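Local coordinates for protein periplasmic beta-glucosidase (Pseudomonas aeruginosa, PDB 6R5T) that probably hydrolyses terminal, non-reducing beta-D-glucosyl residues with release of beta-D-glucose, as a periplasmic family 3 glycoside hydrolase, at residues A258-I263 with D289-T294; N270-T275 with P297-A302. The protein carries 1 engineered substitution. All coordinates share one frame; numbering follows the deposited sequence.

Interaction 1: residues A258-I263 with D289-T294; sequences AVKELI and DDLYST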
loop_
_atom_site.group_PDB
_atom_site.type_symbol
_atom_site.label_atom_id
_atom_site.label_comp_id
_atom_site.label_asym_id
_atom_site.label_seq_id
_atom_site.Cartn_x
_atom_site.Cartn_y
_atom_site.Cartn_z
ATOM N N ALA A 258 -0.131 19.127 -17.149
ATOM C CA ALA A 258 -0.493 17.688 -17.229
ATOM C C ALA A 258 -0.374 17.159 -18.664
ATOM O O ALA A 258 0.004 15.995 -18.839
ATOM C CB ALA A 258 -1.895 17.491 -16.725
ATOM N N VAL A 259 -0.739 17.955 -19.666
ATOM C CA VAL A 259 -0.616 17.464 -21.067
ATOM C C VAL A 259 0.856 17.189 -21.362
ATOM O O VAL A 259 1.226 16.114 -21.848
ATOM C CB VAL A 259 -1.262 18.432 -22.071
ATOM C CG1 VAL A 259 -1.028 17.936 -23.473
ATOM C CG2 VAL A 259 -2.747 18.642 -21.763
ATOM N N LYS A 260 1.743 18.132 -21.070
ATOM C CA LYS A 260 3.171 17.896 -21.329
ATOM C C LYS A 260 3.722 16.734 -20.511
ATOM O O LYS A 260 4.606 16.008 -20.992
ATOM C CB LYS A 260 3.878 19.220 -21.027
ATOM C CG LYS A 260 5.349 19.194 -21.345
ATOM C CD LYS A 260 6.001 20.568 -21.168
ATOM C CE LYS A 260 7.481 20.478 -21.466
ATOM N NZ LYS A 260 8.155 21.798 -21.371
ATOM N N GLU A 261 3.201 16.519 -19.290
ATOM C CA GLU A 261 3.655 15.403 -18.424
ATOM C C GLU A 261 3.377 14.037 -19.064
ATOM O O GLU A 261 3.954 13.034 -18.623
ATOM C CB GLU A 261 3.036 15.449 -17.024
ATOM C CG GLU A 261 3.587 16.573 -16.174
ATOM C CD GLU A 261 2.957 16.675 -14.779
ATOM O OE1 GLU A 261 2.383 15.678 -14.302
ATOM O OE2 GLU A 261 3.025 17.785 -14.197
ATOM N N LEU A 262 2.506 13.939 -20.058
ATOM C CA LEU A 262 2.350 12.622 -20.774
ATOM C C LEU A 262 3.661 12.111 -21.337
ATOM O O LEU A 262 3.820 10.900 -21.500
ATOM C CB LEU A 262 1.289 12.735 -21.856
ATOM C CG LEU A 262 -0.102 13.042 -21.348
ATOM C CD1 LEU A 262 -1.081 13.275 -22.497
ATOM C CD2 LEU A 262 -0.639 11.942 -20.446
ATOM N N ILE A 263 4.634 12.992 -21.589
ATOM C CA ILE A 263 5.952 12.536 -22.066
ATOM C C ILE A 263 6.694 11.818 -20.925
ATOM O O ILE A 263 7.263 10.744 -21.116
ATOM C CB ILE A 263 6.734 13.742 -22.605
ATOM C CG1 ILE A 263 6.002 14.332 -23.812
ATOM C CG2 ILE A 263 8.145 13.298 -22.925
ATOM C CD1 ILE A 263 6.544 15.698 -24.222
ATOM N N ASP A 289 0.647 24.919 -20.008
ATOM C CA ASP A 289 1.833 24.496 -20.807
ATOM C C ASP A 289 1.741 24.948 -22.277
ATOM O O ASP A 289 2.763 24.857 -22.980
ATOM C CB ASP A 289 2.165 23.013 -20.650
ATOM C CG ASP A 289 1.063 22.081 -21.056
ATOM O OD1 ASP A 289 0.399 22.387 -22.051
ATOM O OD2 ASP A 289 0.951 20.999 -20.402
ATOM N N ASP A 290 0.584 25.455 -22.700
ATOM C CA ASP A 290 0.337 25.998 -24.056
ATOM C C ASP A 290 0.509 24.965 -25.159
ATOM O O ASP A 290 0.580 25.362 -26.312
ATOM C CB ASP A 290 1.213 27.223 -24.305
ATOM C CG ASP A 290 0.736 28.433 -23.541
ATOM O OD1 ASP A 290 -0.384 28.417 -23.005
ATOM O OD2 ASP A 290 1.519 29.383 -23.472
ATOM N N LEU A 291 0.468 23.677 -24.851
ATOM C CA LEU A 291 0.638 22.671 -25.913
ATOM C C LEU A 291 -0.530 22.751 -26.892
ATOM O O LEU A 291 -0.294 22.560 -28.085
ATOM C CB LEU A 291 0.760 21.267 -25.317
ATOM C CG LEU A 291 2.195 20.786 -25.163
ATOM C CD1 LEU A 291 2.983 21.704 -24.273
ATOM C CD2 LEU A 291 2.252 19.367 -24.615
ATOM N N TYR A 292 -1.748 23.021 -26.431
ATOM C CA TYR A 292 -2.907 23.031 -27.346
ATOM C C TYR A 292 -2.715 24.140 -28.404
ATOM O O TYR A 292 -2.917 23.882 -29.597
ATOM C CB TYR A 292 -4.232 23.224 -26.622
ATOM C CG TYR A 292 -4.850 21.979 -26.030
ATOM C CD1 TYR A 292 -4.079 20.868 -25.712
ATOM C CD2 TYR A 292 -6.190 21.947 -25.723
ATOM C CE1 TYR A 292 -4.669 19.728 -25.186
ATOM C CE2 TYR A 292 -6.794 20.818 -25.187
ATOM C CZ TYR A 292 -6.031 19.699 -24.948
ATOM O OH TYR A 292 -6.589 18.580 -24.413
ATOM N N SER A 293 -2.379 25.345 -27.969
ATOM C CA SER A 293 -2.181 26.464 -28.913
ATOM C C SER A 293 -1.009 26.175 -29.843
ATOM O O SER A 293 -1.044 26.609 -30.999
ATOM C CB SER A 293 -1.971 27.727 -28.164
ATOM O OG SER A 293 -3.178 28.123 -27.515
ATOM N N THR A 294 0.018 25.476 -29.375
ATOM C CA THR A 294 1.240 25.210 -30.178
ATOM C C THR A 294 0.951 24.133 -31.224
ATOM O O THR A 294 1.472 24.213 -32.339
ATOM C CB THR A 294 2.406 24.806 -29.267
ATOM O OG1 THR A 294 2.608 25.832 -28.288
ATOM C CG2 THR A 294 3.675 24.493 -30.039
HETATM O O HOH W 1 -1.573 20.858 -19.364
#

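Interaction 2: residues N270-T275 with P297-A302; sequences NERDAT and PKLLAA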
loop_
_atom_site.group_PDB
_atom_site.type_symbol
_atom_site.label_atom_id
_atom_site.label_comp_id
_atom_site.label_asym_id
_atom_site.label_seq_id
_atom_site.Cartn_x
_atom_site.Cartn_y
_atom_site.Cartn_z
ATOM N N ASN A 270 6.807 13.115 -27.632
ATOM C CA ASN A 270 6.946 14.546 -27.975
ATOM C C ASN A 270 5.665 15.281 -27.614
ATOM O O ASN A 270 4.629 14.637 -27.355
ATOM C CB ASN A 270 7.332 14.718 -29.450
ATOM C CG ASN A 270 6.345 14.052 -30.351
ATOM O OD1 ASN A 270 5.182 14.418 -30.386
ATOM N ND2 ASN A 270 6.778 12.967 -30.984
ATOM N N GLU A 271 5.708 16.600 -27.653
ATOM C CA GLU A 271 4.561 17.446 -27.244
ATOM C C GLU A 271 3.388 17.303 -28.229
ATOM O O GLU A 271 2.249 17.479 -27.859
ATOM C CB GLU A 271 5.011 18.898 -27.197
ATOM C CG GLU A 271 5.935 19.200 -26.062
ATOM C CD GLU A 271 6.252 20.680 -25.999
ATOM O OE1 GLU A 271 5.712 21.493 -26.846
ATOM O OE2 GLU A 271 6.971 21.023 -25.102
ATOM N N ARG A 272 3.658 17.110 -29.517
ATOM C CA ARG A 272 2.615 16.954 -30.545
ATOM C C ARG A 272 1.744 15.739 -30.219
ATOM O O ARG A 272 0.530 15.822 -30.242
ATOM C CB ARG A 272 3.325 16.789 -31.887
ATOM C CG ARG A 272 2.416 16.637 -33.078
ATOM C CD ARG A 272 3.273 16.627 -34.346
ATOM N NE ARG A 272 2.355 16.567 -35.458
ATOM C CZ ARG A 272 2.468 17.259 -36.604
ATOM N NH1 ARG A 272 3.504 18.067 -36.832
ATOM N NH2 ARG A 272 1.526 17.103 -37.522
ATOM N N ASP A 273 2.398 14.613 -29.955
ATOM C CA ASP A 273 1.665 13.353 -29.640
ATOM C C ASP A 273 0.971 13.518 -28.287
ATOM O O ASP A 273 -0.147 13.054 -28.158
ATOM C CB ASP A 273 2.616 12.162 -29.677
ATOM C CG ASP A 273 3.106 11.842 -31.081
ATOM O OD1 ASP A 273 2.463 12.318 -32.066
ATOM O OD2 ASP A 273 4.148 11.153 -31.196
ATOM N N ALA A 274 1.571 14.210 -27.324
ATOM C CA ALA A 274 0.882 14.424 -26.032
ATOM C C ALA A 274 -0.416 15.211 -26.228
ATOM O O ALA A 274 -1.501 14.868 -25.664
ATOM C CB ALA A 274 1.812 15.095 -25.071
ATOM N N THR A 275 -0.358 16.262 -27.067
ATOM C CA THR A 275 -1.531 17.110 -27.311
ATOM C C THR A 275 -2.658 16.274 -27.946
ATOM O O THR A 275 -3.839 16.386 -27.549
ATOM C CB THR A 275 -1.114 18.264 -28.240
ATOM O OG1 THR A 275 -0.096 19.031 -27.596
ATOM C CG2 THR A 275 -2.300 19.127 -28.564
ATOM N N PRO A 297 -3.287 23.170 -34.376
ATOM C CA PRO A 297 -3.408 23.474 -35.817
ATOM C C PRO A 297 -2.649 22.469 -36.691
ATOM O O PRO A 297 -3.253 21.968 -37.706
ATOM C CB PRO A 297 -2.862 24.913 -35.924
ATOM C CG PRO A 297 -3.071 25.490 -34.519
ATOM C CD PRO A 297 -2.783 24.303 -33.605
ATOM N N LYS A 298 -1.424 22.129 -36.282
ATOM C CA LYS A 298 -0.583 21.143 -37.021
ATOM C C LYS A 298 -1.265 19.789 -37.003
ATOM O O LYS A 298 -1.307 19.092 -38.047
ATOM C CB LYS A 298 0.842 21.127 -36.480
ATOM C CG LYS A 298 1.693 22.275 -37.019
ATOM C CD LYS A 298 3.096 22.286 -36.453
ATOM C CE LYS A 298 3.948 23.446 -36.930
ATOM N NZ LYS A 298 5.283 23.403 -36.298
ATOM N N LEU A 299 -1.751 19.363 -35.827
ATOM C CA LEU A 299 -2.418 18.057 -35.743
ATOM C C LEU A 299 -3.608 17.982 -36.683
ATOM O O LEU A 299 -3.845 16.930 -37.333
ATOM C CB LEU A 299 -2.840 17.808 -34.299
ATOM C CG LEU A 299 -1.700 17.480 -33.340
ATOM C CD1 LEU A 299 -2.168 17.579 -31.901
ATOM C CD2 LEU A 299 -1.152 16.091 -33.617
ATOM N N LEU A 300 -4.396 19.030 -36.701
ATOM C CA LEU A 300 -5.632 19.005 -37.508
ATOM C C LEU A 300 -5.260 18.938 -39.005
ATOM O O LEU A 300 -5.840 18.091 -39.732
ATOM C CB LEU A 300 -6.453 20.252 -37.219
ATOM C CG LEU A 300 -7.764 20.310 -38.022
ATOM C CD1 LEU A 300 -8.717 19.148 -37.730
ATOM C CD2 LEU A 300 -8.493 21.611 -37.768
ATOM N N ALA A 301 -4.288 19.746 -39.412
ATOM C CA ALA A 301 -3.841 19.837 -40.832
ATOM C C ALA A 301 -3.298 18.484 -41.307
ATOM O O ALA A 301 -3.497 18.132 -42.486
ATOM C CB ALA A 301 -2.825 20.945 -40.947
ATOM N N ALA A 302 -2.657 17.722 -40.422
ATOM C CA ALA A 302 -2.101 16.381 -40.728
ATOM C C ALA A 302 -3.175 15.284 -40.653
ATOM O O ALA A 302 -2.845 14.127 -40.911
ATOM C CB ALA A 302 -0.941 16.096 -39.811
#

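Interaction 1: residues A258-I263 with D289-T294
A carboxylate-to-backbone anchor with an apolar patch beside it joins the short, weakly bonded helix 258-261 to the loop that leads from strand 286-287 into helix 291-301, a largely buried spot in the N-terminal domain. Asp289 carries the polar half. Its OD2 accepts from the backbone N of Lys260 at 3.0 Å in a nearly straight bond (N-H...O 163°), the donor lying 45° out of the carboxylate plane. A water lies 2.7 Å from Asp289 OD2, in hydrogen-bonding contact, and accepts from Val259 N, so OD2 serves the successive amides of Val259 and Lys260, one through the water and one directly. The other oxygen, OD1, receives Leu291 N at 3.1 Å on its anti lone pair, closing an Asx turn, and also accepts from Asn286 ND2. With CG held between backbone N and carbonyl carbon (chi1 59°), the carboxylate is gripped at both oxygens and its rotation is fixed; these N-H groups would be expected to favour the charged form. The elements belong to the TIM-barrel-like domain of family 3 glycosidases, in which strand 286-287, the last of the parallel barrel strands in the chain, leads into the Asp289 loop. Beside the carboxylate, Leu291 CD2 lies 3.8 Å from Val259 CG1 and 3.7 Å from Lys260 CA, Val259 and Leu291 running past each other in opposite directions. Val259 CG2, beside the backbone N, reaches the Tyr292 ring obliquely, 4.1 Å from CE1, while the Tyr292 hydroxyl bonds to Val283 O. Lys260 contributes its CB and then runs fully extended away from the contact. Glu261, which takes no part in the contact, forms a salt bridge with Arg585 of the second subunit.

Interaction 2: residues N270-T275 with P297-A302
Leu299 and the stem of Arg272 form the tight part of this contact between helices 271-281 and 291-301, in which the axes of 271-275 and 297-301 approach to 10.3 Å and cross at -76°. The two methyls of Leu299 lie against Arg272 O, 3.6 Å from CD1; CD1 also meets Thr275 CG2 at 3.7 Å, and CD2 meets Arg272 CG at 3.6 Å. Thr275 can offer its methyl because OG1 is turned back to Glu271 O, a bond of 2.8 Å. Toward solvent the fit loosens. Arg272, extended from CG to NE with CG anti to the backbone N (chi1 -179°), lays its guanidinium across the helix end: Lys298 CB stands 3.8 Å above one face, offset toward the rim, and Ala302 CB meets the edge, 3.5 Å from NH2. The guanidinium is tethered by a salt bridge from NH2 to Glu304, and the extended Lys298 chain leads its ammonium away. Helix 271-281 starts at an Asn N-cap, Asn270 OD1 accepting from Asp273 N at 2.8 Å. The whole is the packing of two helices that follow one another on the outside of a TIM-barrel-like domain.

Helix 291-301 serves both contacts, its start in interaction 1 and its end in interaction 2. Interaction 1 is mostly buried and joins polar and apolar chemistry, a carboxylate and a water meeting backbone amides beside branched side chains. Interaction 2, farther from the centre of the chain and only partly buried, has no polar bond between its segments; methyl packing gives way there to the flank of a guanidinium. Helix 271-281, part of interaction 2, also touches both segments of interaction 1: Leu291 CB lies 3.3 Å from Thr275 OG1, and Val259 O lies 3.4 Å from Ala274 CB. The segments alternate along the chain, so the two contacts, about 10 Å apart between centres, interlock three consecutive helices.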